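Side-chain contacts in 6-phosphogluconate dehydrogenase, NAD-binding (Geobacter metallireducens, PDB 3PEF), which probably reduces succinic semialdehyde to gamma-hydroxybutyrate with a nicotinamide cofactor, as a member of the beta-hydroxyacid dehydrogenase family: residues Glu118-Gly123 and Glu169-Val174; Leu133-Ala138 and Pro149-Met154; Ala198-Leu203 and Leu222-Asn227. The protein carries 2 engineered substitutions. All blocks are in the same frame, centred on the assembly; numbering follows the deposited sequence.

Contact 1: Glu118-Gly123 and Glu169-Val174; sequences EAPVSG and EMKLVV. With NAP (NADP nicotinamide-adenine-dinucleotide phosphate), chain I; GOL (glycerol), chain J.
V121 and K171 meet beside the nicotinamide ring of NADP and approach its C5N from opposite sides of the ring plane. V121 CG2 comes from one side, 3.8 Å from C5N, and K171 NZ from the other, the side against which the glycerol lies. At the rim, V121 O faces C5N, and G123 O comes within 3.1 Å of C4N. The peptide carbonyl of V121 is the second flat group: K171 NZ donates to V121 O over 2.7 Å, in the carbonyl plane and with a C=O...N angle of 153°. The lysine reaches it with CG anti to its backbone N (chi1 174°), one bend at chi2 and an extended remainder. On the way its CB packs 3.8 Å from P120 CG, the ring and the lysine stem running alongside in opposed senses.

NZ has further partners: O1 of the glycerol at 2.6 Å from NZ, the carboxamide oxygen of N175 one helical turn on, and, weakly, a water that also bonds S122 OG. A methionine in place of K171 would probably leave V121 O and N175 OD1 without the donor they share. G123 gives its N-H to glycerol O2; at its backbone angles a CB would run into the preceding carbonyl O. Further back, E118 OE1 accepts the backbone N-H groups of G165 and A168, tying the strand to the start of the helix.

The glycerol, probably from the crystallisation liquor, may mark where substrate sits. A lysine and an asparagine four residues apart on the first helix of the helical domain, facing the nicotinamide held by the Rossmann domain, across the cleft between the two domains, are characteristic of the beta-hydroxyacid dehydrogenase active site, consistent with K171 as the predicted catalytic residue.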
loop_
_atom_site.group_PDB
_atom_site.type_symbol
_atom_site.label_atom_id
_atom_site.label_comp_id
_atom_site.label_asym_id
_atom_site.label_seq_id
_atom_site.Cartn_x
_atom_site.Cartn_y
_atom_site.Cartn_z
ATOM N N GLU A 118 -7.606 14.402 29.626
ATOM C CA GLU A 118 -6.537 13.792 28.834
ATOM C C GLU A 118 -5.687 14.925 28.327
ATOM O O GLU A 118 -6.217 15.978 28.007
ATOM C CB GLU A 118 -7.076 12.992 27.654
ATOM C CG GLU A 118 -7.767 13.833 26.597
ATOM C CD GLU A 118 -8.212 13.001 25.407
ATOM O OE1 GLU A 118 -8.948 13.525 24.549
ATOM O OE2 GLU A 118 -7.827 11.817 25.322
ATOM N N ALA A 119 -4.374 14.735 28.264
ATOM C CA ALA A 119 -3.528 15.760 27.657
ATOM C C ALA A 119 -2.283 15.180 27.010
ATOM O O ALA A 119 -1.176 15.378 27.505
ATOM C CB ALA A 119 -3.171 16.851 28.690
ATOM N N PRO A 120 -2.459 14.460 25.882
ATOM C CA PRO A 120 -1.292 13.945 25.158
ATOM C C PRO A 120 -0.499 15.118 24.597
ATOM O O PRO A 120 -1.034 16.232 24.511
ATOM C CB PRO A 120 -1.918 13.139 24.018
ATOM C CG PRO A 120 -3.225 13.856 23.749
ATOM C CD PRO A 120 -3.710 14.265 25.131
ATOM N N VAL A 121 0.753 14.880 24.220
ATOM C CA VAL A 121 1.633 15.973 23.831
ATOM C C VAL A 121 2.268 15.764 22.468
ATOM O O VAL A 121 2.401 14.634 21.985
ATOM C CB VAL A 121 2.774 16.214 24.875
ATOM C CG1 VAL A 121 2.211 16.309 26.258
ATOM C CG2 VAL A 121 3.824 15.104 24.816
ATOM N N SER A 122 2.661 16.873 21.854
ATOM C CA SER A 122 3.458 16.836 20.636
ATOM C C SER A 122 4.857 17.388 20.975
ATOM O O SER A 122 4.977 18.378 21.699
ATOM C CB SER A 122 2.758 17.647 19.530
ATOM O OG SER A 122 3.518 17.656 18.337
ATOM N N GLY A 123 5.908 16.731 20.491
ATOM C CA GLY A 123 7.277 17.098 20.834
ATOM C C GLY A 123 7.951 15.930 21.530
ATOM O O GLY A 123 7.307 15.226 22.299
ATOM N N GLU A 169 -7.748 12.200 19.584
ATOM C CA GLU A 169 -7.938 12.250 18.139
ATOM C C GLU A 169 -6.948 13.194 17.468
ATOM O O GLU A 169 -6.378 12.874 16.430
ATOM C CB GLU A 169 -9.391 12.629 17.808
ATOM C CG GLU A 169 -10.336 11.489 18.104
ATOM C CD GLU A 169 -11.791 11.901 18.145
ATOM O OE1 GLU A 169 -12.054 13.092 18.394
ATOM O OE2 GLU A 169 -12.666 11.025 17.946
ATOM N N MET A 170 -6.723 14.352 18.073
ATOM C CA MET A 170 -5.772 15.299 17.512
ATOM C C MET A 170 -4.374 14.695 17.511
ATOM O O MET A 170 -3.644 14.773 16.523
ATOM C CB MET A 170 -5.755 16.582 18.332
ATOM C CG MET A 170 -4.684 17.565 17.869
ATOM S SD MET A 170 -5.052 18.312 16.269
ATOM C CE MET A 170 -6.541 19.277 16.662
ATOM N N LYS A 171 -3.996 14.113 18.643
ATOM C CA LYS A 171 -2.689 13.486 18.771
ATOM C C LYS A 171 -2.490 12.414 17.697
ATOM O O LYS A 171 -1.450 12.367 17.038
ATOM C CB LYS A 171 -2.512 12.883 20.170
ATOM C CG LYS A 171 -1.222 12.084 20.335
ATOM C CD LYS A 171 0.001 12.954 20.034
ATOM C CE LYS A 171 1.262 12.170 20.357
ATOM N NZ LYS A 171 2.495 12.882 19.925
ATOM N N LEU A 172 -3.482 11.539 17.532
ATOM C CA LEU A 172 -3.373 10.467 16.541
ATOM C C LEU A 172 -3.284 10.997 15.097
ATOM O O LEU A 172 -2.509 10.503 14.284
ATOM C CB LEU A 172 -4.527 9.488 16.697
ATOM C CG LEU A 172 -4.527 8.698 18.013
ATOM C CD1 LEU A 172 -5.664 7.705 18.028
ATOM C CD2 LEU A 172 -3.169 7.980 18.178
ATOM N N VAL A 173 -4.079 12.008 14.772
ATOM C CA VAL A 173 -4.031 12.566 13.425
ATOM C C VAL A 173 -2.659 13.121 13.120
ATOM O O VAL A 173 -2.049 12.828 12.085
ATOM C CB VAL A 173 -5.059 13.701 13.274
ATOM C CG1 VAL A 173 -4.679 14.589 12.123
ATOM C CG2 VAL A 173 -6.456 13.114 13.105
ATOM N N VAL A 174 -2.170 13.945 14.035
ATOM C CA VAL A 174 -0.893 14.607 13.849
ATOM C C VAL A 174 0.275 13.621 13.791
ATOM O O VAL A 174 1.196 13.769 12.973
ATOM C CB VAL A 174 -0.694 15.669 14.952
ATOM C CG1 VAL A 174 0.745 16.102 15.036
ATOM C CG2 VAL A 174 -1.641 16.864 14.693
HETATM P PA NAP I . 8.938 4.877 27.265
HETATM O O1A NAP I . 9.027 3.525 26.670
HETATM O O2A NAP I . 10.231 5.501 27.603
HETATM O O5B NAP I . 8.016 4.842 28.574
HETATM C C5B NAP I . 6.885 4.016 28.631
HETATM C C4B NAP I . 6.350 4.108 30.049
HETATM O O4B NAP I . 5.184 3.318 30.137
HETATM C C3B NAP I . 7.343 3.533 31.056
HETATM O O3B NAP I . 7.206 4.317 32.218
HETATM C C2B NAP I . 6.788 2.148 31.312
HETATM O O2B NAP I . 7.113 1.597 32.562
HETATM C C1B NAP I . 5.304 2.453 31.240
HETATM N N9A NAP I . 4.518 1.222 31.072
HETATM C C8A NAP I . 4.467 0.431 29.950
HETATM N N7A NAP I . 3.642 -0.610 30.205
HETATM C C5A NAP I . 3.183 -0.497 31.468
HETATM C C6A NAP I . 2.309 -1.279 32.205
HETATM N N6A NAP I . 1.783 -2.371 31.669
HETATM N N1A NAP I . 2.014 -0.920 33.493
HETATM C C2A NAP I . 2.572 0.221 34.043
HETATM N N3A NAP I . 3.435 1.002 33.297
HETATM C C4A NAP I . 3.727 0.649 32.028
HETATM O O3 NAP I . 8.166 5.780 26.206
HETATM P PN NAP I . 7.834 7.328 26.218
HETATM O O1N NAP I . 8.333 7.940 24.975
HETATM O O2N NAP I . 8.195 7.945 27.510
HETATM O O5D NAP I . 6.244 7.097 26.100
HETATM C C5D NAP I . 5.294 7.612 26.995
HETATM C C4D NAP I . 4.108 8.077 26.153
HETATM O O4D NAP I . 4.380 9.288 25.489
HETATM C C3D NAP I . 3.789 7.106 25.035
HETATM O O3D NAP I . 2.380 7.088 24.949
HETATM C C2D NAP I . 4.413 7.729 23.796
HETATM O O2D NAP I . 3.720 7.336 22.644
HETATM C C1D NAP I . 4.170 9.188 24.093
HETATM N N1N NAP I . 5.038 10.188 23.434
HETATM C C2N NAP I . 6.362 9.937 23.222
HETATM C C3N NAP I . 7.179 10.909 22.649
HETATM C C7N NAP I . 8.644 10.647 22.466
HETATM O O7N NAP I . 9.300 11.408 21.513
HETATM N N7N NAP I . 9.312 9.711 23.161
HETATM C C4N NAP I . 6.651 12.153 22.288
HETATM C C5N NAP I . 5.304 12.408 22.537
HETATM C C6N NAP I . 4.507 11.426 23.126
HETATM P P2B NAP I . 8.535 0.841 32.811
HETATM O O1X NAP I . 8.314 -0.045 34.028
HETATM O O2X NAP I . 8.864 0.034 31.597
HETATM O O3X NAP I . 9.616 1.858 33.046
HETATM C C1 GOL J . 6.094 11.394 19.315
HETATM O O1 GOL J . 4.780 11.642 19.774
HETATM C C2 GOL J . 6.979 12.627 19.081
HETATM O O2 GOL J . 6.264 13.862 18.960
HETATM C C3 GOL J . 7.771 12.303 17.810
HETATM O O3 GOL J . 8.985 13.013 17.661
HETATM O O HOH W 1 3.665 15.024 17.605
#

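Contact 2: Leu133-Ala138 and Pro149-Met154; sequences LIILAA and PGFEKM
I135 and F151 cross at a slant, the isoleucine lying beneath the face of the phenylalanine ring that is turned to the strand. Its two branches divide the work. CG2 sits under the ring in a CH-pi contact, 4.1 Å from the F151 centroid and 20° off the ring normal, displaced toward the CD2-CE2 rim. CD1 stays on the same side of the ring plane but reaches past the rim toward the root of the side chain, 3.6 Å from F151 CD2 and 3.8 Å from F151 CB. The branching at I135 CB makes this possible: with CG2 anti to the backbone N and CG1 on the N side (chi1 -55°), both arms project from the strand toward the helix, one under the CD2-CE2 rim and one just outside it.

At the other end of the contact the partner is a backbone atom. The carbonyl oxygen M154 O rests among the aliphatic atoms of L133, 3.5 Å from its CG. The same oxygen receives a weak, fairly straight hydrogen bond from L133 N at 3.5 Å. The turn that presents it is tightened, for M154 N bonds to F151 O at 3.0 Å and K153 N to G150 O at 2.9 Å, three residues back in each case.

The contact belongs to the beta-alpha-beta crossover in which strand 133-139 passes through helix 141-154 to its parallel neighbour, strand 157-160. F151 also packs on I158 of that strand and on L117 of strand 115-122, while I135 touches A119, so the ring is set over three adjacent strands. On the side facing helix 11-22, the first helix of the Rossmann domain, L133 and M154 both lie against M16.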
loop_
_atom_site.group_PDB
_atom_site.type_symbol
_atom_site.label_atom_id
_atom_site.label_comp_id
_atom_site.label_asym_id
_atom_site.label_seq_id
_atom_site.Cartn_x
_atom_site.Cartn_y
_atom_site.Cartn_z
ATOM N N LEU A 133 7.030 21.335 25.223
ATOM C CA LEU A 133 6.002 20.476 24.626
ATOM C C LEU A 133 4.763 21.271 24.217
ATOM O O LEU A 133 4.462 22.315 24.787
ATOM C CB LEU A 133 5.578 19.372 25.606
ATOM C CG LEU A 133 6.681 18.421 26.122
ATOM C CD1 LEU A 133 6.134 17.513 27.204
ATOM C CD2 LEU A 133 7.305 17.590 24.987
ATOM N N ILE A 134 4.031 20.747 23.242
ATOM C CA ILE A 134 2.690 21.241 22.940
ATOM C C ILE A 134 1.688 20.299 23.613
ATOM O O ILE A 134 1.720 19.097 23.392
ATOM C CB ILE A 134 2.457 21.266 21.429
ATOM C CG1 ILE A 134 3.592 22.041 20.735
ATOM C CG2 ILE A 134 1.098 21.870 21.100
ATOM C CD1 ILE A 134 3.712 21.735 19.270
ATOM N N ILE A 135 0.799 20.850 24.433
ATOM C CA ILE A 135 -0.094 20.040 25.246
ATOM C C ILE A 135 -1.525 20.115 24.723
ATOM O O ILE A 135 -2.109 21.191 24.658
ATOM C CB ILE A 135 -0.005 20.473 26.735
ATOM C CG1 ILE A 135 1.460 20.409 27.185
ATOM C CG2 ILE A 135 -0.887 19.592 27.632
ATOM C CD1 ILE A 135 1.677 20.611 28.675
ATOM N N LEU A 136 -2.076 18.964 24.352
ATOM C CA LEU A 136 -3.384 18.891 23.701
ATOM C C LEU A 136 -4.459 18.367 24.666
ATOM O O LEU A 136 -4.825 17.196 24.627
ATOM C CB LEU A 136 -3.287 17.966 22.474
ATOM C CG LEU A 136 -2.084 18.226 21.560
ATOM C CD1 LEU A 136 -1.823 17.066 20.599
ATOM C CD2 LEU A 136 -2.292 19.554 20.800
ATOM N N ALA A 137 -4.970 19.228 25.537
ATOM C CA ALA A 137 -5.861 18.754 26.587
ATOM C C ALA A 137 -7.299 18.665 26.106
ATOM O O ALA A 137 -7.703 19.385 25.199
ATOM C CB ALA A 137 -5.770 19.656 27.829
ATOM N N ALA A 138 -8.066 17.780 26.732
ATOM C CA ALA A 138 -9.489 17.642 26.452
ATOM C C ALA A 138 -10.135 17.022 27.681
ATOM O O ALA A 138 -9.576 16.106 28.291
ATOM C CB ALA A 138 -9.708 16.770 25.210
ATOM N N PRO A 149 -0.586 25.384 36.062
ATOM C CA PRO A 149 0.743 25.784 36.546
ATOM C C PRO A 149 1.775 24.702 36.281
ATOM O O PRO A 149 2.956 25.000 36.090
ATOM C CB PRO A 149 0.538 25.950 38.056
ATOM C CG PRO A 149 -0.907 26.238 38.209
ATOM C CD PRO A 149 -1.596 25.426 37.132
ATOM N N GLY A 150 1.321 23.454 36.276
ATOM C CA GLY A 150 2.172 22.330 35.933
ATOM C C GLY A 150 2.403 22.259 34.433
ATOM O O GLY A 150 3.542 22.126 33.982
ATOM N N PHE A 151 1.325 22.336 33.655
ATOM C CA PHE A 151 1.445 22.321 32.197
ATOM C C PHE A 151 2.461 23.372 31.761
ATOM O O PHE A 151 3.196 23.175 30.801
ATOM C CB PHE A 151 0.108 22.624 31.504
ATOM C CG PHE A 151 -0.887 21.487 31.524
ATOM C CD1 PHE A 151 -2.249 21.759 31.566
ATOM C CD2 PHE A 151 -0.475 20.159 31.481
ATOM C CE1 PHE A 151 -3.188 20.743 31.572
ATOM C CE2 PHE A 151 -1.421 19.120 31.493
ATOM C CZ PHE A 151 -2.780 19.423 31.530
ATOM N N GLU A 152 2.486 24.503 32.458
ATOM C CA GLU A 152 3.339 25.616 32.044
ATOM C C GLU A 152 4.821 25.369 32.282
ATOM O O GLU A 152 5.672 26.010 31.668
ATOM C CB GLU A 152 2.891 26.915 32.704
ATOM C CG GLU A 152 1.683 27.518 32.003
ATOM C CD GLU A 152 1.261 28.838 32.602
ATOM O OE1 GLU A 152 1.647 29.117 33.759
ATOM O OE2 GLU A 152 0.543 29.594 31.911
ATOM N N LYS A 153 5.135 24.437 33.169
ATOM C CA LYS A 153 6.524 24.079 33.377
ATOM C C LYS A 153 6.926 22.954 32.433
ATOM O O LYS A 153 8.109 22.660 32.281
ATOM C CB LYS A 153 6.776 23.682 34.837
ATOM C CG LYS A 153 6.537 24.828 35.825
ATOM C CD LYS A 153 7.442 26.005 35.502
ATOM C CE LYS A 153 6.670 27.315 35.324
ATOM N NZ LYS A 153 7.211 28.133 34.191
ATOM N N MET A 154 5.946 22.333 31.785
ATOM C CA MET A 154 6.240 21.169 30.947
ATOM C C MET A 154 6.159 21.491 29.468
ATOM O O MET A 154 6.826 20.855 28.655
ATOM C CB MET A 154 5.311 20.000 31.285
ATOM C CG MET A 154 5.419 19.536 32.749
ATOM S SD MET A 154 4.484 18.038 33.122
ATOM C CE MET A 154 2.796 18.617 33.025
#

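Contact 3: Ala198-Leu203 and Leu222-Asn227; sequences ATDAIL and LIRDRN
R224 reaches across to three residues near the start of helix 199-208, each meeting a different part of its chain. T199 OG1 lies 3.5 Å from R224 CG, against the aliphatic root. D200 engages the far end: its OD1 takes a hydrogen bond from R224 NH1, 3.2 Å long with an N-H...O angle of 149°, on its syn lone pair, as half of a salt bridge. The carboxylate and guanidinium planes stand 63° apart, and OD1 is tilted somewhat from the guanidinium plane, so the pair is joined through one oxygen rather than side by side. L203 CD2 comes to 4.0 Å from R224 NH1 at a slant. The chain is extended as far as CD, then bends at chi3 (50°), which turns NE to the D225 side while NH1 remains within reach of D200 OD1.

The guanidinium is held from its other edge by the neighbouring residue. R224 NE donates in plane to D225 OD1 at 3.2 Å, meeting that carboxylate from above, and NH2 adds weak bonds to both D225 oxygens. With an aspartate on each side, D200, R224 and D225 form a small salt-bridge network at the protein surface.

D225 and R226 sit where helix 214-224 ends in a Schellman motif: R226 takes positive phi, R226 N bonds to I223 O at 2.8 Å and N227 N to L222 O at 2.9 Å. The T199 end of the contact follows directly on A198, the N-cap of its helix. Behind both segments runs helix 166-194. Its L189 packs against I202, L203 and I223, and its E193 touches T199 and forms a salt bridge with R226 NH2. On another side of helix 199-208, A201 and I202 pack on M170 of the second subunit.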
loop_
_atom_site.group_PDB
_atom_site.type_symbol
_atom_site.label_atom_id
_atom_site.label_comp_id
_atom_site.label_asym_id
_atom_site.label_seq_id
_atom_site.Cartn_x
_atom_site.Cartn_y
_atom_site.Cartn_z
ATOM N N ALA A 198 24.921 11.836 -3.187
ATOM C CA ALA A 198 25.390 12.007 -1.805
ATOM C C ALA A 198 24.250 12.478 -0.881
ATOM O O ALA A 198 23.474 13.368 -1.244
ATOM C CB ALA A 198 26.546 12.990 -1.759
ATOM N N THR A 199 24.147 11.894 0.311
ATOM C CA THR A 199 23.023 12.222 1.191
ATOM C C THR A 199 23.039 13.691 1.657
ATOM O O THR A 199 21.989 14.311 1.817
ATOM C CB THR A 199 22.901 11.249 2.393
ATOM O OG1 THR A 199 23.938 11.506 3.336
ATOM C CG2 THR A 199 23.007 9.815 1.930
ATOM N N ASP A 200 24.226 14.253 1.857
ATOM C CA ASP A 200 24.334 15.675 2.195
ATOM C C ASP A 200 23.753 16.594 1.110
ATOM O O ASP A 200 23.176 17.633 1.414
ATOM C CB ASP A 200 25.789 16.061 2.483
ATOM C CG ASP A 200 26.180 15.827 3.931
ATOM O OD1 ASP A 200 25.277 15.654 4.783
ATOM O OD2 ASP A 200 27.394 15.822 4.217
ATOM N N ALA A 201 23.907 16.211 -0.151
ATOM C CA ALA A 201 23.357 16.999 -1.246
ATOM C C ALA A 201 21.824 16.941 -1.211
ATOM O O ALA A 201 21.140 17.953 -1.366
ATOM C CB ALA A 201 23.887 16.479 -2.574
ATOM N N ILE A 202 21.290 15.743 -0.995
ATOM C CA ILE A 202 19.846 15.579 -0.877
ATOM C C ILE A 202 19.274 16.392 0.274
ATOM O O ILE A 202 18.262 17.078 0.109
ATOM C CB ILE A 202 19.468 14.109 -0.701
ATOM C CG1 ILE A 202 19.945 13.316 -1.925
ATOM C CG2 ILE A 202 17.949 13.974 -0.476
ATOM C CD1 ILE A 202 19.950 11.838 -1.736
ATOM N N LEU A 203 19.930 16.309 1.429
ATOM C CA LEU A 203 19.543 17.047 2.634
ATOM C C LEU A 203 19.530 18.552 2.382
ATOM O O LEU A 203 18.599 19.270 2.777
ATOM C CB LEU A 203 20.526 16.732 3.765
ATOM C CG LEU A 203 20.072 15.834 4.923
ATOM C CD1 LEU A 203 18.987 14.871 4.510
ATOM C CD2 LEU A 203 21.260 15.101 5.566
ATOM N N LEU A 222 21.119 12.687 11.739
ATOM C CA LEU A 222 21.376 11.501 12.546
ATOM C C LEU A 222 21.390 10.278 11.659
ATOM O O LEU A 222 22.176 9.355 11.851
ATOM C CB LEU A 222 20.325 11.360 13.641
ATOM C CG LEU A 222 20.341 12.502 14.648
ATOM C CD1 LEU A 222 19.123 12.405 15.561
ATOM C CD2 LEU A 222 21.655 12.461 15.453
ATOM N N ILE A 223 20.518 10.091 10.581
ATOM C CA ILE A 223 20.549 9.035 9.588
ATOM C C ILE A 223 21.886 8.997 8.858
ATOM O O ILE A 223 22.543 7.953 8.765
ATOM C CB ILE A 223 19.401 9.212 8.576
ATOM C CG1 ILE A 223 18.049 9.019 9.266
ATOM C CG2 ILE A 223 19.556 8.239 7.417
ATOM C CD1 ILE A 223 16.867 9.430 8.417
ATOM N N ARG A 224 22.248 10.192 8.419
ATOM C CA ARG A 224 23.554 10.259 7.777
ATOM C C ARG A 224 24.654 9.696 8.678
ATOM O O ARG A 224 25.556 9.013 8.204
ATOM C CB ARG A 224 23.886 11.705 7.412
ATOM C CG ARG A 224 25.181 11.857 6.633
ATOM C CD ARG A 224 25.714 13.261 6.763
ATOM N NE ARG A 224 25.752 13.652 8.169
ATOM C CZ ARG A 224 25.174 14.745 8.664
ATOM N NH1 ARG A 224 24.521 15.579 7.859
ATOM N NH2 ARG A 224 25.259 15.007 9.966
ATOM N N ASP A 225 24.568 9.981 9.977
ATOM C CA ASP A 225 25.552 9.505 10.962
ATOM C C ASP A 225 25.247 8.094 11.485
ATOM O O ASP A 225 26.012 7.531 12.276
ATOM C CB ASP A 225 25.621 10.479 12.144
ATOM C CG ASP A 225 26.136 11.848 11.744
ATOM O OD1 ASP A 225 26.791 11.943 10.677
ATOM O OD2 ASP A 225 25.884 12.824 12.493
ATOM N N ARG A 226 24.129 7.526 11.052
ATOM C CA ARG A 226 23.719 6.214 11.528
ATOM C C ARG A 226 23.615 6.197 13.059
ATOM O O ARG A 226 23.916 5.195 13.705
ATOM C CB ARG A 226 24.702 5.136 11.045
ATOM C CG ARG A 226 24.846 5.034 9.518
ATOM C CD ARG A 226 23.702 4.250 8.867
ATOM N NE ARG A 226 23.175 4.938 7.686
ATOM C CZ ARG A 226 23.657 4.809 6.450
ATOM N NH1 ARG A 226 24.685 4.010 6.211
ATOM N NH2 ARG A 226 23.115 5.486 5.451
ATOM N N ASN A 227 23.185 7.313 13.635
ATOM C CA ASN A 227 22.906 7.390 15.069
ATOM C C ASN A 227 21.391 7.285 15.287
ATOM O O ASN A 227 20.629 8.169 14.883
ATOM C CB ASN A 227 23.460 8.705 15.637
ATOM C CG ASN A 227 23.068 8.935 17.089
ATOM O OD1 ASN A 227 22.442 8.088 17.729
ATOM N ND2 ASN A 227 23.444 10.089 17.617
#

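In the fold
Contacts 1 and 2 are buried and share a sheet: strands 115-122 and 133-139 are antiparallel neighbours, joined where S122 N meets I134 O and E118 O meets A138 N. Along the chain contact 2 is nested within the loop closed by contact 1. Their chemistry differs nonetheless, contact 1 being polar and bridging the two domains at the cofactor, contact 2 apolar and internal to the Rossmann domain. Contact 3, with its centre about 29 Å from that of contact 1, lies on the surface of the helical domain and relies on charge pairs. Residues of all three contacts also touch the second subunit.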